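PDB 4TKT: AT-less polyketide synthase from Streptomyces platensis subsp. rosaceus, which probably catalyses the decarboxylative Claisen condensation that lengthens a polyketide chain during isomigrastatin biosynthesis, acting as a ketosynthase domain. Local coordinates for residues 21-24 with 25-28; 185-188 with 189-193; 214-218 with 219-223; 487-490 with 491-494. All blocks are in the same frame, centred on the assembly; numbering follows the deposited sequence.

Interaction 1: 21-24 with 25-28; sequences APDL and DTFW
Loop 21-24 runs straight into the first turn of helix 24-32, where Phe27 N donates to Asp23 O at 3.0 Å and Trp28 N to Leu24 O at 2.9 Å, each four residues back as in an alpha helix. Asp23 is the N-cap. Its CG sits between its own backbone N and carbonyl carbon (chi1 52°), which swings the carboxylate across the start of the helix. There OD1 accepts two bonds from Thr26. The amide N, 2.9 Å from Asp23 OD1, arrives nearly along the C-O axis, with 161° at the hydrogen. The hydroxyl OG1 of Thr26 reaches the same Asp23 OD1 at 2.8 Å from the syn side, 33° out of the carboxylate plane. Two donors on the one oxygen restrict the rotation of the carboxylate, whose negative charge is likely to be favoured by the amino end of the helix. With an alanine here, Thr26 N and OG1 would probably both lose their acceptor, and the first turn its cap. The methyl branch of Thr26 meets an earlier part of the loop, CG2 lying 4.0 Å from Pro22 CD. Ala21 CB packs against the turn, 3.7 Å from Phe27 CB. Beyond the turn, Phe27 meets Tyr18, just past strand 9-17, and rests with Leu24 and Trp28 on helix 366-380, where Trp28 also stacks on His380.

Interaction 2: 185-188 with 189-193; sequences MCAS and ALSAI
Ser191 leans its hydroxyl back along helix 188-202 onto the carbonyl of Ala187, the N-cap residue one turn earlier. With OG beside its own backbone N (chi1 -63°), Ser191 places OG 2.8 Å from Ala187 O, while its amide N donates to that same Ala187 O at 2.9 Å. The two donors come from different directions: the amide lies almost in line with the carbonyl, the hydroxyl 52° out of the carbonyl plane. Ser188, at the start of the helix, makes a similar bond three residues back: its OG stands 2.6 Å from Met185 O, a selenomethionine carbonyl that also receives Ser188 N, but here the hydroxyl is tilted only 17° from the plane. Ser188 O in turn accepts Ala192 N at 2.8 Å. A water bridges Cys186 O, to which it donates at 2.7 Å, and Ala189 N, from which it accepts at 3.2 Å. Both hydroxyls have further partners just upstream, Ser188 OG bonding Thr184 N and Ser191 OG bonding Thr184 OG1. Replacing Ser191 by a valine would probably cost Ala187 O its second donor and deprive Thr184 OG1 of a mate in a buried setting. Cys186, beside His361, precedes this helix start in the Asp-Thr-Met-Cys-Ala-Ser sequence, consistent with the active-site cysteine that thiolase-fold ketosynthases carry at the start of a buried helix.

Interaction 3: 214-218 with 219-223; sequences NLSVH and PGKYL
Asn214, at the end of strand 208-214, faces the tip of Lys221 from the opposite direction, ND2 standing 3.8 Å from NZ; ND2 is hydrogen-bonded to Gly250 O. Leu215 contributes its carbonyl, with Lys221 NZ 3.1 Å from Leu215 O and 51° out of the carbonyl plane. Ser216 supplies the next grip: its OG lies 2.9 Å from Lys221 NZ and 3.0 Å from a water. The lysine chain is extended except for a bend at chi3 (-62°), which brings the ammonium group over to both oxygens; Tyr139 adds a cation-pi contact, and Glu363 a long, weak ion pair. At His218 the ring folds over the start of the helix. Its ND1 accepts Gly220 N at 3.0 Å, the donor tilted 31° from the ring plane, and Pro219 CD sits over one face, 3.5 Å from the centroid of the His218 ring in a CH-pi contact. NE2 is bonded to Glu148, so both ring nitrogens are engaged and the imidazole cannot readily flip. His218 caps the turn into helix 220-227, while Lys221 ties that helix back to the loop leaving strand 208-214, in the thiolase-fold core of the ketosynthase.

Interaction 4: 487-490 with 491-494; sequences RWSS and ADLP. With SO4 (sulfate ion), chain D.
Asp492 folds its carboxylate back onto the loop that precedes it, and OD2 accepts Ser489 N at 2.8 Å. CG of Asp492 stands beside its own backbone N (chi1 -60°), which turns the carboxylate back to that amide. The N-H points well at the oxygen (161°) but comes from above the carboxylate plane. A backbone bond runs the other way between the same two residues, Asp492 N to Ser489 O at 3.0 Å, so the pair is held by two opposed links. The indole of Trp488 is a second neighbour of the carboxylate: its CE3 lies 3.2 Å from Asp492 OD2, while Asp492 CB lies in the ring plane at the indole edge. Ring and carboxylate stand almost perpendicular, 83° apart. One residue on, Leu493 N donates to Ser490 O at 3.1 Å. These i to i+3 backbone bonds are those of a 3-10 turn, which here leads into helix 493-502 of the RhiE-like KS-MAT linker domain; Pro494, having no N-H, cannot give Ser490 O the i to i+4 bond of an alpha helix. Outside this turn, Arg487 lays its guanidinium over a face of the indole, NE above the ring centre, and NH1 bonds a glycerol. The indole itself is buried against Leu483, Val600 and Leu518. Ser490 carries the sulfate, probably from the crystallisation liquor: its OG stands 2.6 Å from sulfate O1 and also bonds Leu518 N, and its backbone N lies 3.3 Å from sulfate O3. Leu493 packs on Leu521 of helix 518-530.

All four interactions lie where a loop enters a helix, yet each start is held differently. Interaction 1 uses a carboxylate cap and interaction 3 an imidazole; interaction 2 relies on serine hydroxyls doubling up on backbone carbonyls, and interaction 4 on a carboxylate reaching back from within the turn. Interactions 2 and 3 are buried, whereas 1 and 4 are partly open, the last meeting sulfate and glycerol. Interactions 1 and 2 share helix 366-380 as a packing partner, although their centres are about 21 Å apart. Interactions 1 to 3 belong to the ketosynthase; interaction 4 lies in the linker domain, its centre about 45 Å from that of interaction 3.

Interaction 1: 21-24 with 25-28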
ATOM      1  N   ALA A  21      -9.962  -3.393  -5.990  1.00 38.87           N
ATOM      2  CA  ALA A  21      -9.423  -2.048  -5.846  1.00 32.63           C
ATOM      3  C   ALA A  21      -7.989  -1.945  -6.359  1.00 36.89           C
ATOM      4  O   ALA A  21      -7.037  -2.165  -5.609  1.00 36.47           O
ATOM      5  CB  ALA A  21      -9.490  -1.615  -4.400  1.00 32.26           C
ATOM      6  N   PRO A  22      -7.836  -1.593  -7.643  1.00 36.00           N
ATOM      7  CA  PRO A  22      -6.530  -1.438  -8.297  1.00 32.22           C
ATOM      8  C   PRO A  22      -5.684  -0.332  -7.670  1.00 32.00           C
ATOM      9  O   PRO A  22      -4.462  -0.338  -7.819  1.00 32.48           O
ATOM     10  CB  PRO A  22      -6.899  -1.083  -9.743  1.00 33.84           C
ATOM     11  CG  PRO A  22      -8.303  -1.558  -9.913  1.00 36.57           C
ATOM     12  CD  PRO A  22      -8.949  -1.365  -8.578  1.00 36.60           C
ATOM     13  N   ASP A  23      -6.331   0.610  -6.991  1.00 32.81           N
ATOM     14  CA  ASP A  23      -5.616   1.672  -6.291  1.00 32.83           C
ATOM     15  C   ASP A  23      -6.370   2.095  -5.038  1.00 33.14           C
ATOM     16  O   ASP A  23      -7.486   1.637  -4.792  1.00 38.42           O
ATOM     17  CB  ASP A  23      -5.387   2.877  -7.209  1.00 34.35           C
ATOM     18  CG  ASP A  23      -6.660   3.358  -7.884  1.00 47.20           C
ATOM     19  OD1 ASP A  23      -7.724   3.385  -7.231  1.00 51.53           O
ATOM     20  OD2 ASP A  23      -6.593   3.718  -9.078  1.00 51.73           O
ATOM     21  N   LEU A  24      -5.759   2.981  -4.260  1.00 33.24           N
ATOM     22  CA  LEU A  24      -6.305   3.373  -2.965  1.00 33.58           C
ATOM     23  C   LEU A  24      -7.597   4.175  -3.091  1.00 35.49           C
ATOM     24  O   LEU A  24      -8.485   4.059  -2.246  1.00 35.85           O
ATOM     25  CB  LEU A  24      -5.262   4.168  -2.175  1.00 33.49           C
ATOM     26  CG  LEU A  24      -4.096   3.326  -1.647  1.00 32.32           C
ATOM     27  CD1 LEU A  24      -2.902   4.189  -1.271  1.00 31.90           C
ATOM     28  CD2 LEU A  24      -4.550   2.492  -0.458  1.00 30.84           C
ATOM     29  N   ASP A  25      -7.703   4.983  -4.144  1.00 36.85           N
ATOM     30  CA  ASP A  25      -8.911   5.768  -4.379  1.00 45.95           C
ATOM     31  C   ASP A  25     -10.121   4.858  -4.560  1.00 45.21           C
ATOM     32  O   ASP A  25     -11.191   5.114  -4.007  1.00 49.77           O
ATOM     33  CB  ASP A  25      -8.754   6.673  -5.605  1.00 47.35           C
ATOM     34  CG  ASP A  25      -7.762   7.800  -5.383  1.00 56.76           C
ATOM     35  OD1 ASP A  25      -7.479   8.135  -4.212  1.00 59.62           O
ATOM     36  OD2 ASP A  25      -7.268   8.358  -6.384  1.00 63.78           O
ATOM     37  N   THR A  26      -9.944   3.796  -5.340  1.00 41.04           N
ATOM     38  CA  THR A  26     -11.005   2.818  -5.544  1.00 42.87           C
ATOM     39  C   THR A  26     -11.285   2.074  -4.248  1.00 43.60           C
ATOM     40  O   THR A  26     -12.436   1.766  -3.929  1.00 41.37           O
ATOM     41  CB  THR A  26     -10.639   1.807  -6.639  1.00 37.38           C
ATOM     42  OG1 THR A  26     -10.316   2.508  -7.845  1.00 38.86           O
ATOM     43  CG2 THR A  26     -11.799   0.864  -6.902  1.00 37.88           C
ATOM     44  N   PHE A  27     -10.220   1.799  -3.501  1.00 42.15           N
ATOM     45  CA  PHE A  27     -10.326   1.077  -2.241  1.00 34.47           C
ATOM     46  C   PHE A  27     -11.215   1.833  -1.264  1.00 35.82           C
ATOM     47  O   PHE A  27     -12.024   1.233  -0.559  1.00 38.91           O
ATOM     48  CB  PHE A  27      -8.935   0.845  -1.647  1.00 32.79           C
ATOM     49  CG  PHE A  27      -8.931  -0.031  -0.425  1.00 31.71           C
ATOM     50  CD1 PHE A  27      -9.597  -1.244  -0.423  1.00 33.86           C
ATOM     51  CD2 PHE A  27      -8.241   0.350   0.714  1.00 31.27           C
ATOM     52  CE1 PHE A  27      -9.589  -2.054   0.696  1.00 30.42           C
ATOM     53  CE2 PHE A  27      -8.227  -0.456   1.835  1.00 30.42           C
ATOM     54  CZ  PHE A  27      -8.903  -1.658   1.826  1.00 29.98           C
ATOM     55  N   TRP A  28     -11.078   3.154  -1.242  1.00 37.04           N
ATOM     56  CA  TRP A  28     -11.918   3.985  -0.390  1.00 38.68           C
ATOM     57  C   TRP A  28     -13.372   3.943  -0.838  1.00 47.26           C
ATOM     58  O   TRP A  28     -14.283   3.907  -0.011  1.00 55.45           O
ATOM     59  CB  TRP A  28     -11.426   5.432  -0.376  1.00 39.87           C
ATOM     60  CG  TRP A  28     -12.355   6.345   0.364  1.00 43.25           C
ATOM     61  CD1 TRP A  28     -13.093   7.365  -0.160  1.00 44.14           C
ATOM     62  CD2 TRP A  28     -12.667   6.302   1.762  1.00 42.16           C
ATOM     63  NE1 TRP A  28     -13.836   7.968   0.826  1.00 45.76           N
ATOM     64  CE2 TRP A  28     -13.592   7.333   2.016  1.00 49.93           C
ATOM     65  CE3 TRP A  28     -12.246   5.495   2.825  1.00 43.85           C
ATOM     66  CZ2 TRP A  28     -14.106   7.579   3.289  1.00 52.95           C
ATOM     67  CZ3 TRP A  28     -12.758   5.741   4.088  1.00 45.03           C
ATOM     68  CH2 TRP A  28     -13.678   6.774   4.308  1.00 49.82           C
TER

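Interaction 2: 185-188 with 189-193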
HETATM    1  N   MSE A 185       4.184 -14.480   9.318  1.00 21.73           N
HETATM    2  CA  MSE A 185       2.867 -14.857   8.813  1.00 26.20           C
HETATM    3  C   MSE A 185       1.925 -13.657   8.715  1.00 27.14           C
HETATM    4  O   MSE A 185       2.269 -12.644   8.109  1.00 28.12           O
HETATM    5  CB  MSE A 185       2.249 -15.951   9.684  1.00 22.40           C
HETATM    6  CG  MSE A 185       3.189 -17.117   9.946  1.00 42.56           C
HETATM    7 SE   MSE A 185       2.253 -18.768  10.386  1.00 48.77          SE
HETATM    8  CE  MSE A 185       3.763 -19.833  11.022  1.00 23.80           C
ATOM      9  N   CYS A 186       0.746 -13.774   9.317  1.00 22.28           N
ATOM     10  CA  CYS A 186      -0.301 -12.764   9.185  1.00 36.99           C
ATOM     11  C   CYS A 186       0.142 -11.381   9.667  1.00 33.65           C
ATOM     12  O   CYS A 186      -0.419 -10.366   9.257  1.00 35.28           O
ATOM     13  CB  CYS A 186      -1.554 -13.197   9.956  1.00 43.19           C
ATOM     14  SG  CYS A 186      -2.093 -14.903   9.644  1.00 49.57           S
ATOM     15  N   ALA A 187       1.150 -11.347  10.530  1.00 30.74           N
ATOM     16  CA  ALA A 187       1.616 -10.089  11.104  1.00 32.97           C
ATOM     17  C   ALA A 187       2.822  -9.518  10.361  1.00 34.17           C
ATOM     18  O   ALA A 187       3.439  -8.559  10.826  1.00 31.87           O
ATOM     19  CB  ALA A 187       1.957 -10.283  12.573  1.00 23.67           C
ATOM     20  N   SER A 188       3.149 -10.095   9.206  1.00 25.53           N
ATOM     21  CA  SER A 188       4.385  -9.753   8.501  1.00 21.28           C
ATOM     22  C   SER A 188       4.509  -8.272   8.150  1.00 26.88           C
ATOM     23  O   SER A 188       5.522  -7.648   8.464  1.00 32.87           O
ATOM     24  CB  SER A 188       4.515 -10.591   7.234  1.00 20.69           C
ATOM     25  OG  SER A 188       4.706 -11.956   7.560  1.00 26.84           O
ATOM     26  N   ALA A 189       3.485  -7.712   7.512  1.00 21.85           N
ATOM     27  CA  ALA A 189       3.531  -6.321   7.066  1.00 22.90           C
ATOM     28  C   ALA A 189       3.721  -5.361   8.237  1.00 28.48           C
ATOM     29  O   ALA A 189       4.508  -4.417   8.159  1.00 32.81           O
ATOM     30  CB  ALA A 189       2.270  -5.969   6.298  1.00 26.67           C
ATOM     31  N   LEU A 190       3.001  -5.609   9.324  1.00 28.82           N
ATOM     32  CA  LEU A 190       3.114  -4.772  10.509  1.00 30.86           C
ATOM     33  C   LEU A 190       4.466  -4.956  11.180  1.00 29.76           C
ATOM     34  O   LEU A 190       4.998  -4.030  11.789  1.00 25.86           O
ATOM     35  CB  LEU A 190       1.986  -5.080  11.492  1.00 27.30           C
ATOM     36  CG  LEU A 190       0.974  -3.944  11.625  1.00 32.45           C
ATOM     37  CD1 LEU A 190       0.438  -3.561  10.259  1.00 30.93           C
ATOM     38  CD2 LEU A 190      -0.153  -4.317  12.567  1.00 33.67           C
ATOM     39  N   SER A 191       5.023  -6.156  11.067  1.00 31.33           N
ATOM     40  CA  SER A 191       6.342  -6.425  11.617  1.00 26.43           C
ATOM     41  C   SER A 191       7.407  -5.682  10.818  1.00 28.47           C
ATOM     42  O   SER A 191       8.385  -5.193  11.380  1.00 29.01           O
ATOM     43  CB  SER A 191       6.630  -7.924  11.624  1.00 26.16           C
ATOM     44  OG  SER A 191       5.719  -8.607  12.465  1.00 31.93           O
ATOM     45  N   ALA A 192       7.205  -5.599   9.507  1.00 22.57           N
ATOM     46  CA  ALA A 192       8.112  -4.857   8.636  1.00 22.01           C
ATOM     47  C   ALA A 192       8.104  -3.378   8.998  1.00 25.76           C
ATOM     48  O   ALA A 192       9.155  -2.748   9.113  1.00 30.65           O
ATOM     49  CB  ALA A 192       7.732  -5.048   7.176  1.00 21.33           C
ATOM     50  N   ILE A 193       6.907  -2.835   9.184  1.00 29.52           N
ATOM     51  CA  ILE A 193       6.743  -1.450   9.597  1.00 27.87           C
ATOM     52  C   ILE A 193       7.423  -1.208  10.939  1.00 28.30           C
ATOM     53  O   ILE A 193       8.096  -0.194  11.137  1.00 27.64           O
ATOM     54  CB  ILE A 193       5.254  -1.075   9.684  1.00 27.71           C
ATOM     55  CG1 ILE A 193       4.642  -1.073   8.278  1.00 26.29           C
ATOM     56  CG2 ILE A 193       5.077   0.271  10.370  1.00 25.23           C
ATOM     57  CD1 ILE A 193       3.174  -0.723   8.233  1.00 23.96           C
TER
HETATM   58  O   HOH W   1       0.369  -8.128   7.901  1.00 49.90           O

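Interaction 3: 214-218 with 219-223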
ATOM      1  N   ASN A 214       0.998 -10.427  -0.719  1.00 25.47           N
ATOM      2  CA  ASN A 214       0.456 -11.769  -0.603  1.00 23.64           C
ATOM      3  C   ASN A 214      -0.408 -12.134  -1.798  1.00 22.99           C
ATOM      4  O   ASN A 214      -1.387 -11.451  -2.096  1.00 25.36           O
ATOM      5  CB  ASN A 214      -0.351 -11.900   0.686  1.00 23.86           C
ATOM      6  CG  ASN A 214      -0.850 -13.309   0.915  1.00 27.27           C
ATOM      7  OD1 ASN A 214      -0.097 -14.182   1.339  1.00 34.51           O
ATOM      8  ND2 ASN A 214      -2.128 -13.538   0.635  1.00 27.93           N
ATOM      9  N   LEU A 215      -0.043 -13.215  -2.482  1.00 19.55           N
ATOM     10  CA  LEU A 215      -0.794 -13.672  -3.644  1.00 22.06           C
ATOM     11  C   LEU A 215      -1.232 -15.123  -3.490  1.00 27.58           C
ATOM     12  O   LEU A 215      -0.616 -15.895  -2.752  1.00 27.25           O
ATOM     13  CB  LEU A 215       0.039 -13.511  -4.919  1.00 22.68           C
ATOM     14  CG  LEU A 215       0.481 -12.086  -5.261  1.00 28.90           C
ATOM     15  CD1 LEU A 215       1.290 -12.061  -6.550  1.00 30.73           C
ATOM     16  CD2 LEU A 215      -0.722 -11.154  -5.358  1.00 28.32           C
ATOM     17  N   SER A 216      -2.302 -15.487  -4.187  1.00 25.25           N
ATOM     18  CA  SER A 216      -2.781 -16.863  -4.193  1.00 30.04           C
ATOM     19  C   SER A 216      -2.616 -17.457  -5.585  1.00 24.91           C
ATOM     20  O   SER A 216      -3.568 -17.513  -6.362  1.00 28.25           O
ATOM     21  CB  SER A 216      -4.246 -16.934  -3.753  1.00 34.80           C
ATOM     22  OG  SER A 216      -4.412 -16.444  -2.433  1.00 37.81           O
ATOM     23  N   VAL A 217      -1.406 -17.907  -5.894  1.00 22.81           N
ATOM     24  CA  VAL A 217      -1.073 -18.319  -7.253  1.00 29.29           C
ATOM     25  C   VAL A 217      -1.156 -19.831  -7.460  1.00 32.32           C
ATOM     26  O   VAL A 217      -1.033 -20.317  -8.584  1.00 37.54           O
ATOM     27  CB  VAL A 217       0.340 -17.846  -7.635  1.00 30.84           C
ATOM     28  CG1 VAL A 217       0.515 -16.375  -7.284  1.00 35.35           C
ATOM     29  CG2 VAL A 217       1.380 -18.676  -6.923  1.00 20.66           C
ATOM     30  N   HIS A 218      -1.373 -20.569  -6.377  1.00 31.41           N
ATOM     31  CA  HIS A 218      -1.320 -22.026  -6.419  1.00 29.62           C
ATOM     32  C   HIS A 218      -2.455 -22.637  -5.588  1.00 35.68           C
ATOM     33  O   HIS A 218      -2.822 -22.100  -4.544  1.00 39.06           O
ATOM     34  CB  HIS A 218       0.046 -22.501  -5.919  1.00 22.55           C
ATOM     35  CG  HIS A 218       0.356 -23.928  -6.243  1.00 33.88           C
ATOM     36  ND1 HIS A 218       0.059 -24.966  -5.386  1.00 38.68           N
ATOM     37  CD2 HIS A 218       0.948 -24.490  -7.323  1.00 32.59           C
ATOM     38  CE1 HIS A 218       0.452 -26.106  -5.926  1.00 35.65           C
ATOM     39  NE2 HIS A 218       0.994 -25.845  -7.101  1.00 34.90           N
ATOM     40  N   PRO A 219      -3.023 -23.759  -6.053  1.00 33.25           N
ATOM     41  CA  PRO A 219      -4.138 -24.386  -5.333  1.00 34.01           C
ATOM     42  C   PRO A 219      -3.739 -24.984  -3.980  1.00 35.17           C
ATOM     43  O   PRO A 219      -4.611 -25.238  -3.147  1.00 29.96           O
ATOM     44  CB  PRO A 219      -4.602 -25.485  -6.296  1.00 31.35           C
ATOM     45  CG  PRO A 219      -3.420 -25.760  -7.161  1.00 28.17           C
ATOM     46  CD  PRO A 219      -2.735 -24.442  -7.327  1.00 31.67           C
ATOM     47  N   GLY A 220      -2.444 -25.195  -3.768  1.00 36.17           N
ATOM     48  CA  GLY A 220      -1.946 -25.801  -2.546  1.00 26.45           C
ATOM     49  C   GLY A 220      -2.440 -25.141  -1.273  1.00 34.13           C
ATOM     50  O   GLY A 220      -2.802 -25.824  -0.313  1.00 38.36           O
ATOM     51  N   LYS A 221      -2.460 -23.812  -1.269  1.00 28.99           N
ATOM     52  CA  LYS A 221      -2.917 -23.053  -0.111  1.00 23.64           C
ATOM     53  C   LYS A 221      -4.342 -23.432   0.272  1.00 33.76           C
ATOM     54  O   LYS A 221      -4.688 -23.483   1.450  1.00 36.65           O
ATOM     55  CB  LYS A 221      -2.836 -21.554  -0.388  1.00 22.86           C
ATOM     56  CG  LYS A 221      -3.304 -20.683   0.766  1.00 39.00           C
ATOM     57  CD  LYS A 221      -3.513 -19.240   0.332  1.00 44.71           C
ATOM     58  CE  LYS A 221      -2.221 -18.603  -0.150  1.00 43.64           C
ATOM     59  NZ  LYS A 221      -2.416 -17.173  -0.520  1.00 40.69           N
ATOM     60  N   TYR A 222      -5.164 -23.707  -0.736  1.00 32.31           N
ATOM     61  CA  TYR A 222      -6.559 -24.049  -0.504  1.00 29.14           C
ATOM     62  C   TYR A 222      -6.721 -25.481  -0.009  1.00 29.28           C
ATOM     63  O   TYR A 222      -7.591 -25.759   0.815  1.00 30.89           O
ATOM     64  CB  TYR A 222      -7.375 -23.819  -1.776  1.00 31.61           C
ATOM     65  CG  TYR A 222      -7.769 -22.371  -1.935  1.00 32.11           C
ATOM     66  CD1 TYR A 222      -6.894 -21.450  -2.498  1.00 30.71           C
ATOM     67  CD2 TYR A 222      -9.004 -21.919  -1.493  1.00 25.72           C
ATOM     68  CE1 TYR A 222      -7.246 -20.118  -2.629  1.00 24.01           C
ATOM     69  CE2 TYR A 222      -9.366 -20.591  -1.618  1.00 28.17           C
ATOM     70  CZ  TYR A 222      -8.483 -19.695  -2.186  1.00 28.03           C
ATOM     71  OH  TYR A 222      -8.843 -18.376  -2.312  1.00 24.25           O
ATOM     72  N   LEU A 223      -5.877 -26.385  -0.495  1.00 26.72           N
ATOM     73  CA  LEU A 223      -5.879 -27.755   0.007  1.00 27.69           C
ATOM     74  C   LEU A 223      -5.418 -27.781   1.460  1.00 35.99           C
ATOM     75  O   LEU A 223      -5.752 -28.691   2.218  1.00 40.13           O
ATOM     76  CB  LEU A 223      -4.983 -28.649  -0.850  1.00 27.94           C
ATOM     77  CG  LEU A 223      -5.469 -28.975  -2.264  1.00 35.07           C
ATOM     78  CD1 LEU A 223      -4.397 -29.723  -3.038  1.00 35.84           C
ATOM     79  CD2 LEU A 223      -6.756 -29.784  -2.224  1.00 34.18           C
TER
HETATM   80  O   HOH W   2      -7.189 -15.346  -2.313  1.00 44.17           O

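Interaction 4: 487-490 with 491-494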
ATOM      1  N   ARG A 487     -12.313  18.164  -7.189  1.00 57.59           N
ATOM      2  CA  ARG A 487     -11.365  18.740  -6.241  1.00 56.70           C
ATOM      3  C   ARG A 487     -10.371  19.702  -6.889  1.00 58.89           C
ATOM      4  O   ARG A 487      -9.774  20.533  -6.207  1.00 60.77           O
ATOM      5  CB  ARG A 487     -10.597  17.633  -5.516  1.00 56.54           C
ATOM      6  CG  ARG A 487      -9.705  16.799  -6.419  1.00 58.61           C
ATOM      7  CD  ARG A 487      -8.565  16.172  -5.629  1.00 64.11           C
ATOM      8  NE  ARG A 487      -7.644  17.180  -5.107  1.00 70.05           N
ATOM      9  CZ  ARG A 487      -6.566  16.908  -4.377  1.00 70.86           C
ATOM     10  NH1 ARG A 487      -6.266  15.650  -4.075  1.00 77.14           N
ATOM     11  NH2 ARG A 487      -5.788  17.893  -3.948  1.00 61.49           N
ATOM     12  N   TRP A 488     -10.194  19.592  -8.202  1.00 57.58           N
ATOM     13  CA  TRP A 488      -9.158  20.363  -8.884  1.00 53.50           C
ATOM     14  C   TRP A 488      -9.660  21.686  -9.449  1.00 53.70           C
ATOM     15  O   TRP A 488     -10.744  21.765 -10.029  1.00 46.60           O
ATOM     16  CB  TRP A 488      -8.532  19.537 -10.008  1.00 43.84           C
ATOM     17  CG  TRP A 488      -7.806  18.324  -9.523  1.00 51.55           C
ATOM     18  CD1 TRP A 488      -8.157  17.025  -9.728  1.00 52.76           C
ATOM     19  CD2 TRP A 488      -6.608  18.297  -8.736  1.00 50.41           C
ATOM     20  NE1 TRP A 488      -7.249  16.188  -9.126  1.00 53.28           N
ATOM     21  CE2 TRP A 488      -6.289  16.946  -8.509  1.00 49.88           C
ATOM     22  CE3 TRP A 488      -5.774  19.285  -8.206  1.00 49.84           C
ATOM     23  CZ2 TRP A 488      -5.171  16.555  -7.774  1.00 47.88           C
ATOM     24  CZ3 TRP A 488      -4.666  18.896  -7.475  1.00 41.27           C
ATOM     25  CH2 TRP A 488      -4.375  17.545  -7.267  1.00 43.84           C
ATOM     26  N   SER A 489      -8.847  22.723  -9.269  1.00 51.80           N
ATOM     27  CA  SER A 489      -9.105  24.036  -9.843  1.00 52.20           C
ATOM     28  C   SER A 489      -7.795  24.638 -10.338  1.00 49.79           C
ATOM     29  O   SER A 489      -6.731  24.047 -10.156  1.00 44.73           O
ATOM     30  CB  SER A 489      -9.761  24.960  -8.819  1.00 55.46           C
ATOM     31  OG  SER A 489      -8.900  25.176  -7.713  1.00 59.14           O
ATOM     32  N   SER A 490      -7.875  25.814 -10.955  1.00 52.36           N
ATOM     33  CA  SER A 490      -6.695  26.483 -11.498  1.00 51.78           C
ATOM     34  C   SER A 490      -5.697  26.851 -10.408  1.00 45.53           C
ATOM     35  O   SER A 490      -4.499  26.975 -10.665  1.00 44.79           O
ATOM     36  CB  SER A 490      -7.100  27.740 -12.273  1.00 48.96           C
ATOM     37  OG  SER A 490      -7.870  27.413 -13.416  1.00 47.79           O
ATOM     38  N   ALA A 491      -6.195  27.020  -9.189  1.00 46.25           N
ATOM     39  CA  ALA A 491      -5.351  27.394  -8.063  1.00 52.85           C
ATOM     40  C   ALA A 491      -4.401  26.263  -7.674  1.00 52.25           C
ATOM     41  O   ALA A 491      -3.446  26.473  -6.928  1.00 54.00           O
ATOM     42  CB  ALA A 491      -6.208  27.797  -6.874  1.00 47.38           C
ATOM     43  N   ASP A 492      -4.664  25.066  -8.191  1.00 44.36           N
ATOM     44  CA  ASP A 492      -3.839  23.905  -7.885  1.00 45.34           C
ATOM     45  C   ASP A 492      -2.645  23.779  -8.830  1.00 43.99           C
ATOM     46  O   ASP A 492      -1.743  22.979  -8.591  1.00 47.33           O
ATOM     47  CB  ASP A 492      -4.681  22.627  -7.943  1.00 50.00           C
ATOM     48  CG  ASP A 492      -5.839  22.642  -6.960  1.00 58.80           C
ATOM     49  OD1 ASP A 492      -5.657  23.140  -5.830  1.00 63.84           O
ATOM     50  OD2 ASP A 492      -6.932  22.156  -7.317  1.00 60.45           O
ATOM     51  N   LEU A 493      -2.641  24.574  -9.898  1.00 46.38           N
ATOM     52  CA  LEU A 493      -1.613  24.467 -10.939  1.00 44.96           C
ATOM     53  C   LEU A 493      -0.159  24.598 -10.460  1.00 44.39           C
ATOM     54  O   LEU A 493       0.707  23.881 -10.959  1.00 46.92           O
ATOM     55  CB  LEU A 493      -1.872  25.499 -12.040  1.00 45.60           C
ATOM     56  CG  LEU A 493      -2.925  25.110 -13.078  1.00 49.60           C
ATOM     57  CD1 LEU A 493      -2.944  26.111 -14.213  1.00 60.33           C
ATOM     58  CD2 LEU A 493      -2.661  23.718 -13.608  1.00 42.64           C
ATOM     59  N   PRO A 494       0.128  25.518  -9.519  1.00 45.36           N
ATOM     60  CA  PRO A 494       1.517  25.541  -9.040  1.00 41.35           C
ATOM     61  C   PRO A 494       1.934  24.251  -8.326  1.00 53.54           C
ATOM     62  O   PRO A 494       3.084  23.827  -8.453  1.00 56.12           O
ATOM     63  CB  PRO A 494       1.530  26.726  -8.071  1.00 42.26           C
ATOM     64  CG  PRO A 494       0.451  27.621  -8.570  1.00 43.11           C
ATOM     65  CD  PRO A 494      -0.626  26.698  -9.054  1.00 42.92           C
TER
HETATM   66  S   SO4 D4003     -11.413  26.845 -12.702  1.00 98.32           S
HETATM   67  O1  SO4 D4003     -10.310  27.800 -12.768  1.00101.22           O
HETATM   68  O2  SO4 D4003     -11.802  26.456 -14.055  1.00 94.71           O
HETATM   69  O3  SO4 D4003     -10.989  25.663 -11.960  1.00 94.87           O
HETATM   70  O4  SO4 D4003     -12.550  27.466 -12.028  1.00100.76           O